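Local coordinates for protein thioesterase (Pseudomonas aeruginosa, PDB 3QY3) that probably hydrolyses fatty acyl-CoA thioesters as a hotdog-fold enzyme whose assembly holds four copies of the chain, at residues A32-R37 / V97-Y102; G77-Q82 / V137-N142; S110-H115 / H131-W136. All coordinates share one frame; numbering follows the deposited sequence. Where two conformers were deposited one is given.

Contact 1: residues A32-R37 / V97-Y102; sequences AHIPVR and VVVELY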
loop_
_atom_site.group_PDB
_atom_site.type_symbol
_atom_site.label_atom_id
_atom_site.label_comp_id
_atom_site.label_asym_id
_atom_site.label_seq_id
_atom_site.Cartn_x
_atom_site.Cartn_y
_atom_site.Cartn_z
ATOM N N ALA A 32 13.294 8.141 -14.252
ATOM C CA ALA A 32 13.265 8.046 -12.775
ATOM C C ALA A 32 13.792 6.692 -12.344
ATOM O O ALA A 32 13.566 5.687 -13.037
ATOM C CB ALA A 32 11.795 8.233 -12.182
ATOM N N HIS A 33 14.467 6.654 -11.214
ATOM C CA HIS A 33 14.957 5.403 -10.624
ATOM C C HIS A 33 14.191 5.168 -9.329
ATOM O O HIS A 33 14.239 6.010 -8.439
ATOM C CB HIS A 33 16.458 5.487 -10.321
ATOM C CG HIS A 33 17.321 5.444 -11.538
ATOM N ND1 HIS A 33 18.696 5.343 -11.465
ATOM C CD2 HIS A 33 17.014 5.476 -12.852
ATOM C CE1 HIS A 33 19.202 5.368 -12.691
ATOM N NE2 HIS A 33 18.205 5.450 -13.551
ATOM N N ILE A 34 13.487 4.038 -9.247
ATOM C CA ILE A 34 12.529 3.815 -8.165
ATOM C C ILE A 34 12.934 2.498 -7.490
ATOM O O ILE A 34 12.652 1.400 -8.033
ATOM C CB ILE A 34 11.050 3.698 -8.627
ATOM C CG1 ILE A 34 10.562 4.838 -9.594
ATOM C CG2 ILE A 34 10.128 3.517 -7.356
ATOM C CD1 ILE A 34 10.570 6.213 -9.023
ATOM N N PRO A 35 13.554 2.586 -6.304
ATOM C CA PRO A 35 13.877 1.331 -5.619
ATOM C C PRO A 35 12.628 0.559 -5.260
ATOM O O PRO A 35 11.661 1.140 -4.710
ATOM C CB PRO A 35 14.628 1.794 -4.349
ATOM C CG PRO A 35 15.150 3.159 -4.696
ATOM C CD PRO A 35 14.146 3.761 -5.614
ATOM N N VAL A 36 12.704 -0.747 -5.443
ATOM C CA VAL A 36 11.662 -1.682 -5.028
ATOM C C VAL A 36 11.793 -1.994 -3.564
ATOM O O VAL A 36 12.899 -2.211 -3.074
ATOM C CB VAL A 36 11.742 -2.987 -5.848
ATOM C CG1 VAL A 36 10.737 -4.033 -5.359
ATOM C CG2 VAL A 36 11.476 -2.659 -7.344
ATOM N N ARG A 37 10.673 -2.024 -2.867
ATOM C CA ARG A 37 10.618 -2.352 -1.460
ATOM C C ARG A 37 10.147 -3.767 -1.335
ATOM O O ARG A 37 9.380 -4.243 -2.175
ATOM C CB ARG A 37 9.619 -1.442 -0.707
ATOM C CG ARG A 37 10.063 -0.002 -0.605
ATOM C CD ARG A 37 8.877 0.856 -0.102
ATOM N NE ARG A 37 9.151 2.280 -0.186
ATOM C CZ ARG A 37 8.234 3.221 -0.007
ATOM N NH1 ARG A 37 6.966 2.914 0.283
ATOM N NH2 ARG A 37 8.583 4.508 -0.169
ATOM N N VAL A 97 13.670 -0.136 -10.242
ATOM C CA VAL A 97 12.928 0.009 -11.475
ATOM C C VAL A 97 13.310 1.337 -12.115
ATOM O O VAL A 97 13.406 2.335 -11.449
ATOM C CB VAL A 97 11.397 -0.080 -11.250
ATOM C CG1 VAL A 97 10.620 0.412 -12.488
ATOM C CG2 VAL A 97 11.015 -1.548 -10.875
ATOM N N VAL A 98 13.503 1.331 -13.425
ATOM C CA VAL A 98 13.821 2.512 -14.183
ATOM C C VAL A 98 12.610 2.775 -15.015
ATOM O O VAL A 98 12.147 1.929 -15.803
ATOM C CB VAL A 98 15.120 2.341 -15.085
ATOM C CG1 VAL A 98 15.367 3.573 -15.948
ATOM C CG2 VAL A 98 16.363 2.095 -14.180
ATOM N N VAL A 99 12.056 3.954 -14.812
ATOM C CA VAL A 99 10.888 4.389 -15.540
ATOM C C VAL A 99 11.307 5.487 -16.528
ATOM O O VAL A 99 11.797 6.569 -16.139
ATOM C CB VAL A 99 9.825 5.032 -14.626
ATOM C CG1 VAL A 99 8.612 5.487 -15.491
ATOM C CG2 VAL A 99 9.312 3.995 -13.555
ATOM N N GLU A 100 11.164 5.222 -17.808
ATOM C CA GLU A 100 11.348 6.227 -18.848
ATOM C C GLU A 100 10.001 6.764 -19.311
ATOM O O GLU A 100 9.111 5.971 -19.682
ATOM C CB GLU A 100 12.058 5.621 -20.067
ATOM C CG GLU A 100 13.445 5.083 -19.738
ATOM C CD GLU A 100 14.125 4.374 -20.907
ATOM O OE1 GLU A 100 13.462 3.825 -21.785
ATOM O OE2 GLU A 100 15.340 4.347 -20.907
ATOM N N LEU A 101 9.862 8.093 -19.242
ATOM C CA LEU A 101 8.708 8.813 -19.735
ATOM C C LEU A 101 9.026 9.544 -21.049
ATOM O O LEU A 101 9.980 10.339 -21.139
ATOM C CB LEU A 101 8.235 9.803 -18.703
ATOM C CG LEU A 101 7.818 9.290 -17.308
ATOM C CD1 LEU A 101 7.441 10.493 -16.392
ATOM C CD2 LEU A 101 6.702 8.242 -17.439
ATOM N N TYR A 102 8.173 9.281 -22.033
ATOM C CA TYR A 102 8.279 9.842 -23.394
ATOM C C TYR A 102 7.072 10.699 -23.725
ATOM O O TYR A 102 5.960 10.412 -23.335
ATOM C CB TYR A 102 8.395 8.716 -24.444
ATOM C CG TYR A 102 9.672 7.915 -24.304
ATOM C CD1 TYR A 102 10.834 8.308 -24.955
ATOM C CD2 TYR A 102 9.707 6.753 -23.534
ATOM C CE1 TYR A 102 11.998 7.556 -24.857
ATOM C CE2 TYR A 102 10.889 6.018 -23.414
ATOM C CZ TYR A 102 12.012 6.427 -24.049
ATOM O OH TYR A 102 13.164 5.675 -23.919
#
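A32, H33 and I34 lie antiparallel to V99, V98 and V97, the axes of strands 32-35 and 97-102 inclined at 151° and closest at 4.8 Å. A32-V99 and I34-V97 are hydrogen-bonded pairs, each with two backbone bonds, on either side of the non-hydrogen-bonded pair H33-V98. A32 N meets V99 O at 2.9 Å, and V99 N returns a bond to A32 O. I34 N reaches V97 O at 2.8 Å, while V97 N donates to I34 O. A32 O also takes a CA-H...O contact from V98 CA at 3.4 Å, and V97 O accepts a similar one from H33 CA.

On one face H33 lies alongside V98, both side chains pointing the same way. With chi1 at -73° the imidazole sits beside its own backbone N, and its CD2 comes to 3.7 Å from V98 CG2, obliquely to the ring. A histidine suits this exposed position, where it leans on V98 and touches L120. The other face is apolar: I34 CG1 rests 4.2 Å from V99 CG2, and the small A32 lies beside V99, both touching A59 of helix 51-66. Beta-branched valine and isoleucine suit such extended backbone, and on the same helix I34 touches E58 and V36 touches Y55. Beyond the paired residues, V36 CG2 touches V97 CG2 at 3.7 Å, the two side chains crossing at a slant.

Charged groups look elsewhere, E100 to R116 and R37 to D40 of the second subunit. Across the contact the chemistry is backbone hydrogen bonding, CA-H...O contacts and dispersion: the four backbone bonds set the register, while the A32, I34 and V99 side chains form an apolar face against helix 51-66 of the hotdog fold.

Contact 2: residues G77-Q82 / V137-N142; sequences GPVVLQ and VRHAEN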
loop_
_atom_site.group_PDB
_atom_site.type_symbol
_atom_site.label_atom_id
_atom_site.label_comp_id
_atom_site.label_asym_id
_atom_site.label_seq_id
_atom_site.Cartn_x
_atom_site.Cartn_y
_atom_site.Cartn_z
ATOM N N GLY A 77 -4.114 21.745 -12.319
ATOM C CA GLY A 77 -3.005 20.833 -12.604
ATOM C C GLY A 77 -3.444 19.557 -13.303
ATOM O O GLY A 77 -4.621 19.405 -13.663
ATOM N N PRO A 78 -2.490 18.638 -13.497
ATOM C CA PRO A 78 -2.749 17.449 -14.305
ATOM C C PRO A 78 -3.574 16.425 -13.535
ATOM O O PRO A 78 -3.366 16.206 -12.330
ATOM C CB PRO A 78 -1.350 16.925 -14.619
ATOM C CG PRO A 78 -0.501 17.393 -13.431
ATOM C CD PRO A 78 -1.106 18.697 -12.979
ATOM N N VAL A 79 -4.525 15.823 -14.240
ATOM C CA VAL A 79 -5.333 14.752 -13.708
ATOM C C VAL A 79 -5.191 13.549 -14.643
ATOM O O VAL A 79 -5.211 13.713 -15.864
ATOM C CB VAL A 79 -6.818 15.198 -13.592
ATOM C CG1 VAL A 79 -7.677 14.062 -13.114
ATOM C CG2 VAL A 79 -6.905 16.337 -12.612
ATOM N N VAL A 80 -4.983 12.369 -14.064
ATOM C CA VAL A 80 -4.945 11.154 -14.844
ATOM C C VAL A 80 -6.367 10.764 -15.370
ATOM O O VAL A 80 -7.287 10.516 -14.602
ATOM C CB VAL A 80 -4.305 10.000 -14.051
ATOM C CG1 VAL A 80 -4.330 8.751 -14.887
ATOM C CG2 VAL A 80 -2.846 10.350 -13.659
ATOM N N LEU A 81 -6.500 10.679 -16.693
ATOM C CA LEU A 81 -7.740 10.251 -17.313
ATOM C C LEU A 81 -7.710 8.747 -17.576
ATOM O O LEU A 81 -8.738 8.085 -17.510
ATOM C CB LEU A 81 -7.948 10.970 -18.660
ATOM C CG LEU A 81 -9.141 10.574 -19.541
ATOM C CD1 LEU A 81 -10.441 10.619 -18.755
ATOM C CD2 LEU A 81 -9.243 11.495 -20.809
ATOM N N GLN A 82 -6.556 8.250 -17.991
ATOM C CA GLN A 82 -6.449 6.868 -18.386
ATOM C C GLN A 82 -5.041 6.309 -18.167
ATOM O O GLN A 82 -4.029 6.994 -18.414
ATOM C CB GLN A 82 -6.860 6.731 -19.837
ATOM C CG GLN A 82 -6.880 5.280 -20.294
ATOM C CD GLN A 82 -7.258 5.192 -21.738
ATOM O OE1 GLN A 82 -6.373 5.205 -22.588
ATOM N NE2 GLN A 82 -8.551 5.121 -22.027
ATOM N N VAL A 137 -6.812 20.426 -15.664
ATOM C CA VAL A 137 -8.115 20.829 -15.206
ATOM C C VAL A 137 -7.994 21.865 -14.056
ATOM O O VAL A 137 -7.088 21.819 -13.210
ATOM C CB VAL A 137 -8.932 19.621 -14.699
ATOM C CG1 VAL A 137 -10.360 20.044 -14.395
ATOM C CG2 VAL A 137 -8.906 18.442 -15.695
ATOM N N ARG A 138 -8.902 22.838 -14.034
ATOM C CA ARG A 138 -9.055 23.645 -12.836
ATOM C C ARG A 138 -9.953 22.837 -11.901
ATOM O O ARG A 138 -11.093 22.540 -12.258
ATOM C CB ARG A 138 -9.678 24.993 -13.165
ATOM C CG ARG A 138 -9.769 25.880 -11.950
ATOM C CD ARG A 138 -9.987 27.314 -12.389
ATOM N NE ARG A 138 -8.724 27.963 -12.755
ATOM C CZ ARG A 138 -7.992 28.718 -11.934
ATOM N NH1 ARG A 138 -8.370 28.942 -10.673
ATOM N NH2 ARG A 138 -6.865 29.267 -12.376
ATOM N N HIS A 139 -9.458 22.494 -10.715
ATOM C CA HIS A 139 -10.081 21.435 -9.910
ATOM C C HIS A 139 -11.404 21.834 -9.290
ATOM O O HIS A 139 -12.373 21.068 -9.357
ATOM C CB HIS A 139 -9.136 20.973 -8.810
ATOM C CG HIS A 139 -7.819 20.471 -9.313
ATOM N ND1 HIS A 139 -7.712 19.524 -10.310
ATOM C CD2 HIS A 139 -6.551 20.774 -8.939
ATOM C CE1 HIS A 139 -6.434 19.266 -10.526
ATOM N NE2 HIS A 139 -5.709 20.012 -9.711
ATOM N N ALA A 140 -11.456 23.025 -8.689
ATOM C CA ALA A 140 -12.688 23.492 -8.020
ATOM C C ALA A 140 -13.846 23.666 -9.012
ATOM O O ALA A 140 -15.008 23.737 -8.615
ATOM C CB ALA A 140 -12.428 24.808 -7.276
ATOM N N GLU A 141 -13.509 23.730 -10.299
ATOM C CA GLU A 141 -14.452 24.012 -11.376
ATOM C C GLU A 141 -14.753 22.806 -12.295
ATOM O O GLU A 141 -15.743 22.821 -13.025
ATOM C CB GLU A 141 -13.872 25.176 -12.179
ATOM C CG GLU A 141 -14.508 25.479 -13.508
ATOM C CD GLU A 141 -14.027 26.811 -14.047
ATOM O OE1 GLU A 141 -13.079 26.828 -14.866
ATOM O OE2 GLU A 141 -14.592 27.850 -13.633
ATOM N N ASN A 142 -13.908 21.773 -12.260
ATOM C CA ASN A 142 -14.030 20.612 -13.157
ATOM C C ASN A 142 -14.106 20.992 -14.645
ATOM O O ASN A 142 -15.061 20.651 -15.345
ATOM C CB ASN A 142 -15.230 19.730 -12.764
ATOM C CG ASN A 142 -15.133 18.318 -13.346
ATOM O OD1 ASN A 142 -14.135 17.961 -13.982
ATOM N ND2 ASN A 142 -16.169 17.512 -13.127
#
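G77 and V137 form an antiparallel hydrogen-bonded pair, each amide bonded to the carbonyl of the other. G77 N meets V137 O and V137 N meets G77 O, both at 3.1 Å. G77 is almost fully extended, a backbone shape that glycine adopts easily, and the H139 imidazole packs directly beside it. H139 NE2 comes 3.5 Å from G77 N, obliquely to the ring and without a hydrogen bond, while its CE1 lies 3.6 Å from G77 O. One face of the same ring covers V137 O, which stands 3.7 Å above its plane toward the rim.

V79 supplies the apolar part of the contact. Its CG2, the branch beside its own backbone N, touches H139 CE1 at 3.6 Å, meeting the ring at its edge near the ring plane. The same methyl lies 4.2 Å from V137 CG2, so a compact beta-branched residue bridges valine and histidine. The chi1 of H139, -58°, sets CG beside the backbone N, from where the ring reaches G77 and V79.

These segments pair two strands of the antiparallel hotdog sheet, 76-87 and 128-138. Further along the first strand, L81 and Q82 together face K133 in a classic beta bulge.

Around this shell, V79 bonds to V135 and H139 to A75 through their backbones, continuing the pairing on both sides. P78, whose CB points away from segment 137-142, packs its rigid ring on W136 and on F64 of helix 51-66. At the bulge, Q82 also pairs with a strand of the third subunit, carrying the sheet across that interface, and its NE2 bonds to T86 OG1 of that neighbouring chain.

Contact 3: residues S110-H115 / H131-W136; sequences SLVLEH and HCKLVW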
loop_
_atom_site.group_PDB
_atom_site.type_symbol
_atom_site.label_atom_id
_atom_site.label_comp_id
_atom_site.label_asym_id
_atom_site.label_seq_id
_atom_site.Cartn_x
_atom_site.Cartn_y
_atom_site.Cartn_z
ATOM N N SER A 110 -4.270 18.365 -22.877
ATOM C CA SER A 110 -4.012 16.956 -22.546
ATOM C C SER A 110 -2.677 16.554 -23.101
ATOM O O SER A 110 -2.156 17.164 -24.057
ATOM C CB SER A 110 -5.129 16.067 -23.102
ATOM O OG SER A 110 -5.225 16.149 -24.509
ATOM N N LEU A 111 -2.116 15.506 -22.511
ATOM C CA LEU A 111 -0.861 14.992 -22.954
ATOM C C LEU A 111 -0.873 13.519 -22.670
ATOM O O LEU A 111 -1.208 13.128 -21.535
ATOM C CB LEU A 111 0.306 15.627 -22.154
ATOM C CG LEU A 111 1.714 14.992 -22.313
ATOM C CD1 LEU A 111 2.269 15.178 -23.747
ATOM C CD2 LEU A 111 2.751 15.616 -21.295
ATOM N N VAL A 112 -0.432 12.746 -23.645
ATOM C CA VAL A 112 -0.164 11.341 -23.467
ATOM C C VAL A 112 1.299 11.177 -23.109
ATOM O O VAL A 112 2.203 11.663 -23.835
ATOM C CB VAL A 112 -0.587 10.521 -24.696
ATOM C CG1 VAL A 112 -0.238 9.005 -24.455
ATOM C CG2 VAL A 112 -2.086 10.721 -24.975
ATOM N N LEU A 113 1.544 10.606 -21.933
ATOM C CA LEU A 113 2.886 10.266 -21.532
ATOM C C LEU A 113 3.072 8.789 -21.715
ATOM O O LEU A 113 2.391 7.980 -21.053
ATOM C CB LEU A 113 3.132 10.592 -20.058
ATOM C CG LEU A 113 3.410 11.929 -19.521
ATOM C CD1 LEU A 113 3.599 11.805 -17.917
ATOM C CD2 LEU A 113 4.671 12.519 -20.266
ATOM N N GLU A 114 3.994 8.429 -22.583
ATOM C CA GLU A 114 4.253 7.047 -22.889
ATOM C C GLU A 114 5.351 6.592 -21.960
ATOM O O GLU A 114 6.275 7.370 -21.654
ATOM C CB GLU A 114 4.644 6.929 -24.345
ATOM C CG GLU A 114 3.579 7.493 -25.203
ATOM C CD GLU A 114 3.003 6.544 -26.123
ATOM O OE1 GLU A 114 2.628 5.449 -25.661
ATOM O OE2 GLU A 114 2.964 6.910 -27.325
ATOM N N HIS A 115 5.299 5.338 -21.510
ATOM C CA HIS A 115 6.282 4.851 -20.604
ATOM C C HIS A 115 6.874 3.495 -21.003
ATOM O O HIS A 115 6.213 2.672 -21.680
ATOM C CB HIS A 115 5.732 4.805 -19.141
ATOM C CG HIS A 115 4.651 3.782 -18.906
ATOM N ND1 HIS A 115 3.321 4.118 -18.831
ATOM C CD2 HIS A 115 4.712 2.438 -18.701
ATOM C CE1 HIS A 115 2.617 3.028 -18.562
ATOM N NE2 HIS A 115 3.436 1.985 -18.531
ATOM N N HIS A 131 1.006 3.733 -21.344
ATOM C CA HIS A 131 0.858 5.188 -21.372
ATOM C C HIS A 131 -0.082 5.633 -20.251
ATOM O O HIS A 131 -0.819 4.788 -19.664
ATOM C CB HIS A 131 0.339 5.687 -22.743
ATOM C CG HIS A 131 -1.104 5.393 -22.963
ATOM N ND1 HIS A 131 -1.535 4.538 -23.942
ATOM C CD2 HIS A 131 -2.220 5.780 -22.277
ATOM C CE1 HIS A 131 -2.849 4.451 -23.896
ATOM N NE2 HIS A 131 -3.290 5.162 -22.875
ATOM N N CYS A 132 -0.036 6.958 -19.994
ATOM C CA CYS A 132 -0.896 7.666 -19.069
ATOM C C CYS A 132 -1.392 8.922 -19.794
ATOM O O CYS A 132 -0.545 9.792 -20.187
ATOM C CB CYS A 132 -0.076 8.029 -17.802
ATOM S SG CYS A 132 -0.937 8.808 -16.468
ATOM N N LYS A 133 -2.699 9.039 -19.966
ATOM C CA LYS A 133 -3.280 10.237 -20.546
ATOM C C LYS A 133 -3.609 11.196 -19.429
ATOM O O LYS A 133 -4.343 10.833 -18.531
ATOM C CB LYS A 133 -4.543 9.886 -21.311
ATOM C CG LYS A 133 -4.328 8.821 -22.381
ATOM C CD LYS A 133 -5.606 8.607 -23.216
ATOM C CE LYS A 133 -5.298 7.896 -24.548
ATOM N NZ LYS A 133 -6.454 7.113 -25.107
ATOM N N LEU A 134 -3.057 12.404 -19.499
ATOM C CA LEU A 134 -3.281 13.428 -18.528
ATOM C C LEU A 134 -4.093 14.528 -19.189
ATOM O O LEU A 134 -3.930 14.814 -20.380
ATOM C CB LEU A 134 -1.923 14.021 -18.075
ATOM C CG LEU A 134 -0.827 13.092 -17.514
ATOM C CD1 LEU A 134 0.511 13.859 -17.653
ATOM C CD2 LEU A 134 -1.178 12.754 -16.069
ATOM N N VAL A 135 -4.961 15.129 -18.389
ATOM C CA VAL A 135 -5.708 16.304 -18.795
ATOM C C VAL A 135 -5.470 17.389 -17.723
ATOM O O VAL A 135 -5.470 17.090 -16.518
ATOM C CB VAL A 135 -7.227 15.973 -18.994
ATOM C CG1 VAL A 135 -7.449 14.937 -20.121
ATOM C CG2 VAL A 135 -7.885 15.447 -17.702
ATOM N N TRP A 136 -5.243 18.635 -18.145
ATOM C CA TRP A 136 -5.088 19.724 -17.180
ATOM C C TRP A 136 -6.484 20.272 -16.936
ATOM O O TRP A 136 -7.224 20.527 -17.882
ATOM C CB TRP A 136 -4.138 20.821 -17.677
ATOM C CG TRP A 136 -2.746 20.636 -17.134
ATOM C CD1 TRP A 136 -2.132 21.376 -16.137
ATOM C CD2 TRP A 136 -1.813 19.621 -17.516
ATOM N NE1 TRP A 136 -0.879 20.835 -15.859
ATOM C CE2 TRP A 136 -0.653 19.785 -16.720
ATOM C CE3 TRP A 136 -1.827 18.595 -18.487
ATOM C CZ2 TRP A 136 0.479 18.960 -16.867
ATOM C CZ3 TRP A 136 -0.704 17.751 -18.592
ATOM C CH2 TRP A 136 0.416 17.938 -17.787
#
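L113 O is approached by two groups of the facing strand: C132 N donates a hydrogen bond at 2.8 Å, and H131 CA adds a CA-H...O contact at 3.2 Å. L113 N in turn donates to C132 O, and L111 and L134 exchange bonds in the same way, L134 N meeting L111 O at 2.8 Å. These two hydrogen-bonded pairs alternate with the non-hydrogen-bonded pairs of S110 with V135, V112 with K133 and E114 with H131, giving a regular antiparallel hairpin.

One face is apolar, led by L111, L113 and L134. L113 CD1 meets L134 CD1 at 3.7 Å, the side chains slanting across one another, and L111 CB lies 4.3 Å from W136 CZ3, obliquely to the indole. C132 adds a small side chain among these bulky ones.

On the other face H131 carries the contact. Its chi1 of 74° wedges CG between the backbone N and the carbonyl carbon, where V112 CG1 meets that CG at 4.0 Å. From the partner strand, E114 OE1 approaches H131 CB at 3.7 Å, the carboxylate and imidazole planes 73° apart. The polar end of the ring is held elsewhere, through NE2 to Q82 OE1, an amide oxygen that K133 NZ also reaches in the conformer given. The H115 ring comes near H131 N obliquely, its CE1 3.3 Å away, without a hydrogen bond, and H115 NE2 bonds to H85 ND1.

The leucine face is covered by helix 51-66, where W63 meets L111 and R60 meets L113, and by I151 of helix 149-155. Strands 96-106 and 76-87 flank the hairpin on its two outer edges.

In the fold
The three contacts follow one antiparallel sheet, whose strands run 28-35, 96-106, 110-119, 128-138, 76-87. Contacts 1 and 2 lie on opposite sides of the chain's centre, about 25 Å between centres. Contact 3 lies between them in strand order, its centre about 17 Å from that of the first and 12 Å from that of the second. A probable hydrogen bond, Y102 N to E114 O at 2.7 Å, joins contacts 1 and 3, while contacts 2 and 3 share strand 128-138. Along the chain contacts 1 and 2 interlock, and both segments of contact 3 fall between those of contact 2. Helix 51-66 packs on all three, as expected of the hotdog fold, where a sheet wraps a central helix.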